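Local coordinates for protein ribonuclease (Chelonia mydas, PDB 2ZPO) that probably cleaves single- and double-stranded RNA on the 3' side of pyrimidine nucleotides, as a secreted endonuclease of the pancreatic ribonuclease family, at residues N27-M30 against Q31-M35. Numbering follows the deposited sequence.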
# COMPACT_ATOMS: atom_id res chain seq x y z
N ASN A 27 -7.63 9.00 -6.41
CA ASN A 27 -7.16 10.29 -6.84
C ASN A 27 -6.69 11.17 -5.67
O ASN A 27 -5.62 11.77 -5.71
CB ASN A 27 -8.28 10.95 -7.65
CG ASN A 27 -8.42 10.33 -9.05
OD1 ASN A 27 -7.46 9.74 -9.59
ND2 ASN A 27 -9.60 10.48 -9.65
N GLN A 28 -7.50 11.19 -4.61
CA GLN A 28 -7.18 12.00 -3.44
C GLN A 28 -5.97 11.46 -2.68
O GLN A 28 -5.07 12.20 -2.29
CB GLN A 28 -8.40 12.06 -2.50
CG GLN A 28 -9.56 12.83 -3.12
CD GLN A 28 -10.80 12.94 -2.21
OE1 GLN A 28 -11.13 12.02 -1.45
NE2 GLN A 28 -11.51 14.06 -2.32
N MET A 29 -5.94 10.15 -2.48
CA MET A 29 -4.94 9.55 -1.57
C MET A 29 -3.57 9.52 -2.25
O MET A 29 -2.54 9.77 -1.60
CB MET A 29 -5.39 8.16 -1.12
CG MET A 29 -6.59 8.14 -0.19
SD MET A 29 -6.29 8.95 1.39
CE MET A 29 -4.74 8.25 1.88
N MET A 30 -3.55 9.26 -3.55
CA MET A 30 -2.27 9.24 -4.28
C MET A 30 -1.61 10.60 -4.20
O MET A 30 -0.41 10.69 -4.07
CB MET A 30 -2.49 8.81 -5.73
CG MET A 30 -2.83 7.32 -5.89
SD MET A 30 -1.63 6.15 -5.18
CE MET A 30 -0.31 6.24 -6.38
N GLN A 31 -2.41 11.65 -4.25
CA GLN A 31 -1.87 13.01 -4.13
C GLN A 31 -1.48 13.35 -2.69
O GLN A 31 -0.36 13.79 -2.44
CB GLN A 31 -2.87 14.04 -4.64
CG GLN A 31 -2.33 15.46 -4.54
CD GLN A 31 -3.22 16.49 -5.21
OE1 GLN A 31 -4.01 16.17 -6.10
NE2 GLN A 31 -3.07 17.75 -4.81
N ARG A 32 -2.42 13.14 -1.76
CA ARG A 32 -2.21 13.46 -0.34
C ARG A 32 -0.95 12.81 0.22
O ARG A 32 -0.19 13.42 1.01
CB ARG A 32 -3.44 13.05 0.50
CG ARG A 32 -4.68 13.93 0.31
CD ARG A 32 -5.90 13.37 1.07
NE ARG A 32 -7.11 14.19 0.84
CZ ARG A 32 -8.35 13.77 1.08
NH1 ARG A 32 -8.57 12.54 1.54
NH2 ARG A 32 -9.39 14.58 0.84
N ARG A 33 -0.69 11.58 -0.23
CA ARG A 33 0.43 10.79 0.27
C ARG A 33 1.73 10.98 -0.50
O ARG A 33 2.69 10.24 -0.29
CB ARG A 33 0.04 9.30 0.32
CG ARG A 33 -1.09 8.99 1.26
CD ARG A 33 -0.77 9.39 2.71
NE ARG A 33 -1.85 8.97 3.61
CZ ARG A 33 -1.89 7.78 4.23
NH1 ARG A 33 -0.91 6.92 4.07
NH2 ARG A 33 -2.90 7.49 5.04
N GLY A 34 1.77 11.95 -1.41
CA GLY A 34 3.06 12.34 -2.01
C GLY A 34 3.45 11.52 -3.22
O GLY A 34 4.61 11.47 -3.59
N MET A 35 2.47 10.86 -3.83
CA MET A 35 2.74 9.91 -4.91
C MET A 35 2.37 10.40 -6.33
O MET A 35 2.36 9.63 -7.30
CB MET A 35 2.11 8.55 -4.58
CG MET A 35 2.92 7.77 -3.54
SD MET A 35 2.14 6.18 -3.12
CE MET A 35 0.75 6.74 -2.16
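Met30 and Met35 make the tight, buried side of this helix end. The two side chains slant across each other, with Met30 CE 3.8 Å from Met35 CB and the methyl of Met35 settling near Met30 SD. A bend at chi3 (-75°) folds the end of Met30 over toward Met35. Both methionines also lie on Asn44 of strand 43-47, which probably helps bind substrate. On another flank of the helix end, Met29 sets its CE over one face of the Arg33 guanidinium, 3.4 Å from Arg33 NE. That guanidinium takes its strongest bonds from outside, with NH1 donating to the carbonyls of Arg9 and Val12, which ties the turn that ends helix 22-32 to the end of helix 3-11 and the chain just beyond it. The backbone here closes in a Schellman motif: Met35 N reaches back to Met30 O at 2.9 Å, and Gly34 N bonds to Gln31 O at 3.0 Å, with Gly34 at positive phi as the C-prime residue. Within the last turn of the helix, Arg32 N donates to Gln28 O in an ordinary helical bond. The outer side is looser. Arg32 runs extended back alongside Gln28, its guanidinium lying with one face over Gln28 CB, while the amide, turned 32° from the guanidinium plane, comes no nearer than 3.7 Å, from Gln28 CD to Arg32 NH2. Replacing Gln28 with an alanine would probably leave the Arg32 guanidinium freer to swing, its outer end no longer flanked by the amide. Exposed Gln31 leads the end of its side chain away.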